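PDB 3QV2: 5-cytosine DNA methyltransferase from Entamoeba histolytica, which probably transfers a methyl group from S-adenosylmethionine to carbon 5 of cytosine in tRNA or DNA, as a Dnmt2-type enzyme. Local coordinates for residues Tyr112-Ile126 with Lys141-Tyr153. Sequence-based numbering, arbitrary orientation.
Sequences YRDILPYLINKPKHI and KEIYNILIKNQYY. With SO4 (sulfate ion), chain D.
Two neighbouring helices of the Rossmann-like methyltransferase domain, 106-115 and 138-149, pack together here, with the loop that leads into strand 125-130 closing over the C-terminal end of the second. I143 lays CG2 almost centrally over one face of the Y112 ring, a CH-pi contact 3.8 Å from the centroid and 4° off its normal, while CD2 of L147 meets the ring edge at CE1. I146 sets its CG2 against the carbonyl oxygen of Y112, 3.4 Å from Y112 O. At the solvent side R113, extended from CG to NE, grips E142 side-on: NE to OE2 at 2.6 Å and NH2 to OE1 at 2.9 Å, the latter on the syn lone pair. Both oxygens lie near the guanidinium plane, but the carboxylate is twisted 37° from it, so OE2 is met from above its own plane.

A Schellman motif with Q151 at positive phi ends the helix. N150 folds back, ND2 donating a nearly straight bond (N-H...O 168°) to I146 O, which also accepts from N150 N; L116 CD2 packs on its amide carbon, and a water links OD1 to K122 NZ. Beyond the turn, Y152 is directed at the segment 112-126; OH donates to P123 O at 2.6 Å, in the carbonyl plane, and CE1 touches I126 CD1. This bond ties the segment entering strand 153-159 to the loop before strand 125-130.

Y112, L116 and P123 also rest on strand 79-82, L147 on I154 of strand 153-159, and I126 pairs with A177 of strand 172-178 between them.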
ATOM      1  N   TYR A 112      11.161  16.695  -2.818  1.00 11.65           N
ATOM      2  CA  TYR A 112      11.852  17.124  -1.605  1.00 13.61           C
ATOM      3  C   TYR A 112      13.024  18.067  -1.876  1.00 15.98           C
ATOM      4  O   TYR A 112      13.308  18.956  -1.074  1.00 20.14           O
ATOM      5  CB  TYR A 112      12.293  15.915  -0.774  1.00 14.35           C
ATOM      6  CG  TYR A 112      11.138  15.167  -0.145  1.00 15.37           C
ATOM      7  CD1 TYR A 112      10.599  15.579   1.066  1.00 16.46           C
ATOM      8  CD2 TYR A 112      10.580  14.055  -0.765  1.00 12.69           C
ATOM      9  CE1 TYR A 112       9.540  14.905   1.644  1.00 17.80           C
ATOM     10  CE2 TYR A 112       9.520  13.374  -0.192  1.00 13.56           C
ATOM     11  CZ  TYR A 112       9.005  13.805   1.013  1.00 16.79           C
ATOM     12  OH  TYR A 112       7.949  13.136   1.594  1.00 18.50           O
ATOM     13  N   ARG A 113      13.701  17.876  -3.004  1.00 14.81           N
ATOM     14  CA  ARG A 113      14.808  18.752  -3.383  1.00 14.11           C
ATOM     15  C   ARG A 113      14.304  20.094  -3.897  1.00 15.00           C
ATOM     16  O   ARG A 113      14.762  21.150  -3.461  1.00 16.88           O
ATOM     17  CB  ARG A 113      15.663  18.110  -4.476  1.00 16.73           C
ATOM     18  CG  ARG A 113      16.556  16.968  -4.025  1.00 20.54           C
ATOM     19  CD  ARG A 113      17.265  16.368  -5.230  1.00 20.63           C
ATOM     20  NE  ARG A 113      18.232  15.338  -4.863  1.00 21.27           N
ATOM     21  CZ  ARG A 113      18.843  14.549  -5.739  1.00 19.38           C
ATOM     22  NH1 ARG A 113      18.582  14.670  -7.034  1.00 16.95           N
ATOM     23  NH2 ARG A 113      19.711  13.636  -5.325  1.00 20.56           N
ATOM     24  N   ASP A 114      13.357  20.043  -4.828  1.00 11.43           N
ATOM     25  CA  ASP A 114      12.992  21.216  -5.609  1.00 15.64           C
ATOM     26  C   ASP A 114      11.722  21.930  -5.146  1.00 17.32           C
ATOM     27  O   ASP A 114      11.529  23.107  -5.447  1.00 16.82           O
ATOM     28  CB  ASP A 114      12.869  20.835  -7.087  1.00 18.16           C
ATOM     29  CG  ASP A 114      14.101  20.121  -7.608  1.00 19.78           C
ATOM     30  OD1 ASP A 114      15.212  20.427  -7.130  1.00 19.94           O
ATOM     31  OD2 ASP A 114      13.960  19.250  -8.491  1.00 24.70           O
ATOM     32  N   ILE A 115      10.861  21.228  -4.419  1.00 15.00           N
ATOM     33  CA  ILE A 115       9.578  21.800  -4.019  1.00 15.88           C
ATOM     34  C   ILE A 115       9.523  22.212  -2.549  1.00 16.14           C
ATOM     35  O   ILE A 115       9.415  23.396  -2.229  1.00 15.80           O
ATOM     36  CB  ILE A 115       8.412  20.831  -4.299  1.00 17.12           C
ATOM     37  CG1 ILE A 115       8.452  20.354  -5.751  1.00 16.76           C
ATOM     38  CG2 ILE A 115       7.081  21.494  -3.976  1.00 15.76           C
ATOM     39  CD1 ILE A 115       8.325  21.470  -6.762  1.00 14.69           C
ATOM     40  N   LEU A 116       9.601  21.224  -1.663  1.00 15.20           N
ATOM     41  CA  LEU A 116       9.396  21.440  -0.230  1.00 15.45           C
ATOM     42  C   LEU A 116      10.158  22.630   0.367  1.00 12.65           C
ATOM     43  O   LEU A 116       9.571  23.444   1.076  1.00 13.90           O
ATOM     44  CB  LEU A 116       9.701  20.155   0.552  1.00 15.54           C
ATOM     45  CG  LEU A 116       9.371  20.140   2.047  1.00 18.98           C
ATOM     46  CD1 LEU A 116       8.945  18.751   2.490  1.00 21.57           C
ATOM     47  CD2 LEU A 116      10.550  20.632   2.874  1.00 20.04           C
ATOM     48  N   PRO A 117      11.468  22.731   0.090  1.00 12.64           N
ATOM     49  CA  PRO A 117      12.278  23.776   0.727  1.00 16.32           C
ATOM     50  C   PRO A 117      11.918  25.191   0.284  1.00 19.09           C
ATOM     51  O   PRO A 117      12.428  26.147   0.867  1.00 24.42           O
ATOM     52  CB  PRO A 117      13.704  23.446   0.264  1.00 14.94           C
ATOM     53  CG  PRO A 117      13.653  22.017  -0.174  1.00 13.73           C
ATOM     54  CD  PRO A 117      12.289  21.845  -0.752  1.00 11.91           C
ATOM     55  N   TYR A 118      11.058  25.329  -0.721  1.00 17.23           N
ATOM     56  CA  TYR A 118      10.765  26.645  -1.281  1.00 17.49           C
ATOM     57  C   TYR A 118       9.310  27.082  -1.118  1.00 16.32           C
ATOM     58  O   TYR A 118       8.965  28.224  -1.416  1.00 17.95           O
ATOM     59  CB  TYR A 118      11.193  26.710  -2.752  1.00 17.01           C
ATOM     60  CG  TYR A 118      12.668  26.444  -2.956  1.00 20.77           C
ATOM     61  CD1 TYR A 118      13.609  27.441  -2.732  1.00 18.11           C
ATOM     62  CD2 TYR A 118      13.119  25.197  -3.363  1.00 20.14           C
ATOM     63  CE1 TYR A 118      14.960  27.201  -2.913  1.00 18.35           C
ATOM     64  CE2 TYR A 118      14.465  24.949  -3.547  1.00 19.36           C
ATOM     65  CZ  TYR A 118      15.381  25.953  -3.320  1.00 20.12           C
ATOM     66  OH  TYR A 118      16.723  25.713  -3.501  1.00 20.80           O
ATOM     67  N   LEU A 119       8.461  26.178  -0.639  1.00 13.81           N
ATOM     68  CA  LEU A 119       7.063  26.513  -0.387  1.00 11.09           C
ATOM     69  C   LEU A 119       6.948  27.592   0.683  1.00 15.49           C
ATOM     70  O   LEU A 119       7.694  27.586   1.662  1.00 16.63           O
ATOM     71  CB  LEU A 119       6.284  25.275   0.063  1.00  9.75           C
ATOM     72  CG  LEU A 119       6.138  24.134  -0.946  1.00 12.97           C
ATOM     73  CD1 LEU A 119       5.483  22.928  -0.293  1.00 13.14           C
ATOM     74  CD2 LEU A 119       5.342  24.592  -2.152  1.00 11.82           C
ATOM     75  N   ILE A 120       6.017  28.521   0.488  1.00 17.57           N
ATOM     76  CA  ILE A 120       5.713  29.509   1.513  1.00 17.96           C
ATOM     77  C   ILE A 120       5.161  28.786   2.731  1.00 19.43           C
ATOM     78  O   ILE A 120       5.533  29.079   3.866  1.00 22.10           O
ATOM     79  CB  ILE A 120       4.672  30.533   1.026  1.00 22.01           C
ATOM     80  CG1 ILE A 120       5.240  31.374  -0.118  1.00 24.31           C
ATOM     81  CG2 ILE A 120       4.236  31.430   2.174  1.00 25.74           C
ATOM     82  CD1 ILE A 120       6.450  32.191   0.272  1.00 23.99           C
ATOM     83  N   ASN A 121       4.274  27.829   2.478  1.00 16.38           N
ATOM     84  CA  ASN A 121       3.692  27.020   3.536  1.00 19.83           C
ATOM     85  C   ASN A 121       4.002  25.538   3.355  1.00 19.70           C
ATOM     86  O   ASN A 121       3.330  24.844   2.594  1.00 23.93           O
ATOM     87  CB  ASN A 121       2.177  27.230   3.595  1.00 23.49           C
ATOM     88  CG  ASN A 121       1.800  28.664   3.906  1.00 28.48           C
ATOM     89  OD1 ASN A 121       1.086  29.311   3.139  1.00 31.91           O
ATOM     90  ND2 ASN A 121       2.281  29.171   5.035  1.00 28.44           N
ATOM     91  N   LYS A 122       5.028  25.060   4.052  1.00 19.60           N
ATOM     92  CA  LYS A 122       5.357  23.642   4.033  1.00 21.32           C
ATOM     93  C   LYS A 122       4.189  22.851   4.601  1.00 17.77           C
ATOM     94  O   LYS A 122       3.524  23.310   5.528  1.00 14.36           O
ATOM     95  CB  LYS A 122       6.616  23.374   4.859  1.00 21.42           C
ATOM     96  CG  LYS A 122       7.894  23.924   4.245  1.00 25.50           C
ATOM     97  CD  LYS A 122       9.117  23.588   5.087  1.00 27.00           C
ATOM     98  CE  LYS A 122       9.122  24.356   6.399  1.00 30.38           C
ATOM     99  NZ  LYS A 122       9.319  25.818   6.193  1.00 35.09           N
ATOM    100  N   PRO A 123       3.930  21.657   4.043  1.00 20.27           N
ATOM    101  CA  PRO A 123       2.868  20.793   4.569  1.00 15.67           C
ATOM    102  C   PRO A 123       3.106  20.493   6.043  1.00 14.06           C
ATOM    103  O   PRO A 123       4.214  20.110   6.419  1.00 12.85           O
ATOM    104  CB  PRO A 123       3.002  19.515   3.731  1.00 15.22           C
ATOM    105  CG  PRO A 123       4.373  19.576   3.131  1.00 17.08           C
ATOM    106  CD  PRO A 123       4.649  21.029   2.924  1.00 19.49           C
ATOM    107  N   LYS A 124       2.083  20.681   6.868  1.00 15.18           N
ATOM    108  CA  LYS A 124       2.218  20.472   8.306  1.00 16.24           C
ATOM    109  C   LYS A 124       2.293  18.991   8.673  1.00 15.09           C
ATOM    110  O   LYS A 124       2.709  18.641   9.776  1.00 16.35           O
ATOM    111  CB  LYS A 124       1.072  21.154   9.057  1.00 16.93           C
ATOM    112  CG  LYS A 124       1.022  22.662   8.856  1.00 19.11           C
ATOM    113  CD  LYS A 124      -0.163  23.283   9.577  1.00 23.43           C
ATOM    114  CE  LYS A 124      -0.216  24.785   9.353  1.00 25.22           C
ATOM    115  NZ  LYS A 124      -0.281  25.123   7.903  1.00 25.86           N
ATOM    116  N   HIS A 125       1.887  18.129   7.746  1.00  9.50           N
ATOM    117  CA  HIS A 125       1.961  16.687   7.953  1.00  8.73           C
ATOM    118  C   HIS A 125       2.385  15.976   6.675  1.00 10.30           C
ATOM    119  O   HIS A 125       1.885  16.277   5.591  1.00  7.91           O
ATOM    120  CB  HIS A 125       0.619  16.131   8.438  1.00  7.48           C
ATOM    121  CG  HIS A 125       0.190  16.663   9.772  1.00  6.10           C
ATOM    122  ND1 HIS A 125      -0.492  17.852   9.914  1.00  5.46           N
ATOM    123  CD2 HIS A 125       0.351  16.169  11.021  1.00  6.59           C
ATOM    124  CE1 HIS A 125      -0.735  18.067  11.194  1.00 11.43           C
ATOM    125  NE2 HIS A 125      -0.233  17.062  11.888  1.00 13.02           N
ATOM    126  N   ILE A 126       3.315  15.036   6.810  1.00 14.11           N
ATOM    127  CA  ILE A 126       3.763  14.219   5.688  1.00 10.53           C
ATOM    128  C   ILE A 126       3.752  12.745   6.069  1.00 11.60           C
ATOM    129  O   ILE A 126       4.217  12.369   7.146  1.00  5.92           O
ATOM    130  CB  ILE A 126       5.184  14.591   5.239  1.00 10.44           C
ATOM    131  CG1 ILE A 126       5.276  16.080   4.904  1.00  8.38           C
ATOM    132  CG2 ILE A 126       5.603  13.745   4.043  1.00  5.60           C
ATOM    133  CD1 ILE A 126       6.642  16.500   4.416  1.00 10.37           C
ATOM    134  N   LYS A 141      17.872   8.737   2.781  1.00 16.79           N
ATOM    135  CA  LYS A 141      18.899   9.390   3.585  1.00 13.79           C
ATOM    136  C   LYS A 141      18.901  10.885   3.291  1.00 14.98           C
ATOM    137  O   LYS A 141      19.001  11.710   4.197  1.00 13.82           O
ATOM    138  CB  LYS A 141      20.279   8.799   3.294  1.00 18.55           C
ATOM    139  CG  LYS A 141      21.411   9.523   4.004  1.00 20.86           C
ATOM    140  CD  LYS A 141      22.768   8.991   3.579  1.00 25.93           C
ATOM    141  CE  LYS A 141      23.901   9.818   4.171  1.00 29.50           C
ATOM    142  NZ  LYS A 141      23.921   9.765   5.660  1.00 31.37           N
ATOM    143  N   GLU A 142      18.779  11.222   2.011  1.00 14.40           N
ATOM    144  CA  GLU A 142      18.752  12.612   1.579  1.00 16.87           C
ATOM    145  C   GLU A 142      17.427  13.275   1.946  1.00 19.39           C
ATOM    146  O   GLU A 142      17.404  14.410   2.421  1.00 22.54           O
ATOM    147  CB  GLU A 142      18.996  12.703   0.071  1.00 17.84           C
ATOM    148  CG  GLU A 142      19.121  14.120  -0.463  1.00 21.53           C
ATOM    149  CD  GLU A 142      19.477  14.150  -1.937  1.00 26.16           C
ATOM    150  OE1 GLU A 142      19.789  13.078  -2.498  1.00 30.48           O
ATOM    151  OE2 GLU A 142      19.446  15.245  -2.535  1.00 26.91           O
ATOM    152  N   ILE A 143      16.326  12.561   1.724  1.00 17.21           N
ATOM    153  CA  ILE A 143      15.007  13.066   2.086  1.00 14.10           C
ATOM    154  C   ILE A 143      14.933  13.362   3.582  1.00 14.05           C
ATOM    155  O   ILE A 143      14.362  14.371   3.998  1.00 14.23           O
ATOM    156  CB  ILE A 143      13.892  12.074   1.694  1.00 14.28           C
ATOM    157  CG1 ILE A 143      13.736  12.019   0.172  1.00  9.66           C
ATOM    158  CG2 ILE A 143      12.576  12.464   2.348  1.00 15.27           C
ATOM    159  CD1 ILE A 143      12.710  11.012  -0.302  1.00 10.61           C
ATOM    160  N   TYR A 144      15.523  12.482   4.385  1.00  8.44           N
ATOM    161  CA  TYR A 144      15.561  12.662   5.832  1.00 10.73           C
ATOM    162  C   TYR A 144      16.294  13.948   6.191  1.00 13.74           C
ATOM    163  O   TYR A 144      15.799  14.755   6.978  1.00 13.47           O
ATOM    164  CB  TYR A 144      16.232  11.462   6.506  1.00 13.06           C
ATOM    165  CG  TYR A 144      16.257  11.537   8.017  1.00 15.05           C
ATOM    166  CD1 TYR A 144      15.218  11.012   8.775  1.00 17.73           C
ATOM    167  CD2 TYR A 144      17.320  12.129   8.685  1.00 14.56           C
ATOM    168  CE1 TYR A 144      15.236  11.077  10.156  1.00 21.04           C
ATOM    169  CE2 TYR A 144      17.348  12.199  10.065  1.00 17.15           C
ATOM    170  CZ  TYR A 144      16.303  11.671  10.796  1.00 24.26           C
ATOM    171  OH  TYR A 144      16.321  11.737  12.171  1.00 30.58           O
ATOM    172  N   ASN A 145      17.474  14.137   5.607  1.00 15.30           N
ATOM    173  CA  ASN A 145      18.252  15.350   5.830  1.00 18.37           C
ATOM    174  C   ASN A 145      17.479  16.606   5.442  1.00 16.89           C
ATOM    175  O   ASN A 145      17.463  17.586   6.184  1.00 17.49           O
ATOM    176  CB  ASN A 145      19.580  15.290   5.069  1.00 23.37           C
ATOM    177  CG  ASN A 145      20.570  14.325   5.695  1.00 31.58           C
ATOM    178  OD1 ASN A 145      20.634  14.188   6.917  1.00 34.11           O
ATOM    179  ND2 ASN A 145      21.348  13.651   4.857  1.00 31.96           N
ATOM    180  N   ILE A 146      16.841  16.572   4.275  1.00 15.59           N
ATOM    181  CA  ILE A 146      16.051  17.704   3.808  1.00 16.15           C
ATOM    182  C   ILE A 146      14.939  18.037   4.799  1.00 15.99           C
ATOM    183  O   ILE A 146      14.769  19.191   5.191  1.00 17.83           O
ATOM    184  CB  ILE A 146      15.436  17.437   2.423  1.00 16.70           C
ATOM    185  CG1 ILE A 146      16.531  17.348   1.357  1.00 16.50           C
ATOM    186  CG2 ILE A 146      14.440  18.525   2.065  1.00 15.13           C
ATOM    187  CD1 ILE A 146      16.008  17.060  -0.032  1.00 17.96           C
ATOM    188  N   LEU A 147      14.188  17.017   5.203  1.00 14.75           N
ATOM    189  CA  LEU A 147      13.113  17.198   6.170  1.00 15.40           C
ATOM    190  C   LEU A 147      13.632  17.801   7.471  1.00 16.62           C
ATOM    191  O   LEU A 147      13.035  18.730   8.014  1.00 21.23           O
ATOM    192  CB  LEU A 147      12.406  15.868   6.447  1.00 16.02           C
ATOM    193  CG  LEU A 147      11.552  15.311   5.305  1.00 16.33           C
ATOM    194  CD1 LEU A 147      11.025  13.928   5.646  1.00 13.64           C
ATOM    195  CD2 LEU A 147      10.408  16.262   4.990  1.00 15.97           C
ATOM    196  N   ILE A 148      14.746  17.271   7.967  1.00 15.88           N
ATOM    197  CA  ILE A 148      15.358  17.785   9.187  1.00 15.60           C
ATOM    198  C   ILE A 148      15.750  19.251   9.034  1.00 19.06           C
ATOM    199  O   ILE A 148      15.437  20.080   9.888  1.00 18.33           O
ATOM    200  CB  ILE A 148      16.599  16.967   9.587  1.00 21.25           C
ATOM    201  CG1 ILE A 148      16.179  15.602  10.134  1.00 20.66           C
ATOM    202  CG2 ILE A 148      17.418  17.717  10.626  1.00 22.14           C
ATOM    203  CD1 ILE A 148      15.274  15.688  11.344  1.00 23.62           C
ATOM    204  N   LYS A 149      16.434  19.561   7.938  1.00 17.58           N
ATOM    205  CA  LYS A 149      16.869  20.925   7.669  1.00 18.54           C
ATOM    206  C   LYS A 149      15.679  21.876   7.568  1.00 20.28           C
ATOM    207  O   LYS A 149      15.797  23.066   7.863  1.00 26.05           O
ATOM    208  CB  LYS A 149      17.706  20.978   6.388  1.00 22.69           C
ATOM    209  CG  LYS A 149      18.147  22.378   5.992  1.00 32.27           C
ATOM    210  CD  LYS A 149      19.012  22.354   4.744  1.00 39.46           C
ATOM    211  CE  LYS A 149      19.341  23.764   4.276  1.00 43.00           C
ATOM    212  NZ  LYS A 149      18.113  24.537   3.931  1.00 44.26           N
ATOM    213  N   ASN A 150      14.531  21.348   7.158  1.00 14.38           N
ATOM    214  CA  ASN A 150      13.323  22.160   7.042  1.00 14.51           C
ATOM    215  C   ASN A 150      12.412  22.077   8.269  1.00 13.96           C
ATOM    216  O   ASN A 150      11.205  22.302   8.173  1.00 15.55           O
ATOM    217  CB  ASN A 150      12.551  21.819   5.765  1.00 13.22           C
ATOM    218  CG  ASN A 150      13.236  22.338   4.514  1.00 15.45           C
ATOM    219  OD1 ASN A 150      12.997  23.467   4.085  1.00 18.60           O
ATOM    220  ND2 ASN A 150      14.098  21.518   3.927  1.00 17.29           N
ATOM    221  N   GLN A 151      13.005  21.746   9.413  1.00 11.70           N
ATOM    222  CA  GLN A 151      12.340  21.841  10.714  1.00  9.64           C
ATOM    223  C   GLN A 151      11.256  20.792  10.975  1.00 10.92           C
ATOM    224  O   GLN A 151      10.318  21.042  11.732  1.00 16.50           O
ATOM    225  CB  GLN A 151      11.756  23.246  10.912  1.00 14.41           C
ATOM    226  CG  GLN A 151      12.697  24.382  10.532  1.00 15.44           C
ATOM    227  CD  GLN A 151      13.967  24.402  11.361  1.00 21.85           C
ATOM    228  OE1 GLN A 151      14.171  23.552  12.226  1.00 23.90           O
ATOM    229  NE2 GLN A 151      14.827  25.381  11.103  1.00 23.62           N
ATOM    230  N   TYR A 152      11.387  19.621  10.361  1.00 11.04           N
ATOM    231  CA  TYR A 152      10.417  18.549  10.562  1.00  9.16           C
ATOM    232  C   TYR A 152      10.824  17.612  11.692  1.00 14.25           C
ATOM    233  O   TYR A 152      12.010  17.364  11.911  1.00 19.43           O
ATOM    234  CB  TYR A 152      10.229  17.738   9.277  1.00 10.46           C
ATOM    235  CG  TYR A 152       9.281  18.360   8.276  1.00 12.54           C
ATOM    236  CD1 TYR A 152       7.917  18.097   8.325  1.00 14.82           C
ATOM    237  CD2 TYR A 152       9.749  19.200   7.278  1.00 12.27           C
ATOM    238  CE1 TYR A 152       7.046  18.661   7.412  1.00 14.69           C
ATOM    239  CE2 TYR A 152       8.887  19.769   6.359  1.00 14.85           C
ATOM    240  CZ  TYR A 152       7.538  19.497   6.430  1.00 14.89           C
ATOM    241  OH  TYR A 152       6.678  20.059   5.518  1.00 14.95           O
ATOM    242  N   TYR A 153       9.830  17.099  12.410  1.00 13.14           N
ATOM    243  CA  TYR A 153      10.043  16.009  13.353  1.00 16.21           C
ATOM    244  C   TYR A 153       9.655  14.708  12.662  1.00 18.66           C
ATOM    245  O   TYR A 153       8.596  14.621  12.043  1.00 19.05           O
ATOM    246  CB  TYR A 153       9.205  16.209  14.615  1.00 16.24           C
ATOM    247  CG  TYR A 153       9.614  17.412  15.433  1.00 19.35           C
ATOM    248  CD1 TYR A 153      10.531  17.293  16.469  1.00 20.86           C
ATOM    249  CD2 TYR A 153       9.083  18.668  15.169  1.00 19.45           C
ATOM    250  CE1 TYR A 153      10.908  18.389  17.219  1.00 22.34           C
ATOM    251  CE2 TYR A 153       9.454  19.770  15.913  1.00 21.51           C
ATOM    252  CZ  TYR A 153      10.366  19.625  16.937  1.00 21.68           C
ATOM    253  OH  TYR A 153      10.737  20.721  17.680  1.00 20.70           O
TER
HETATM  254  S   SO4 D 325      -3.600  25.637   6.614  1.00 68.91           S
HETATM  255  O1  SO4 D 325      -3.386  25.291   5.212  1.00 67.38           O
HETATM  256  O2  SO4 D 325      -3.207  24.524   7.473  1.00 65.97           O
HETATM  257  O3  SO4 D 325      -2.791  26.809   6.941  1.00 71.40           O
HETATM  258  O4  SO4 D 325      -5.014  25.934   6.826  1.00 68.89           O
HETATM  259  O   HOH W   1      11.996  25.818   5.050  1.00 36.76           O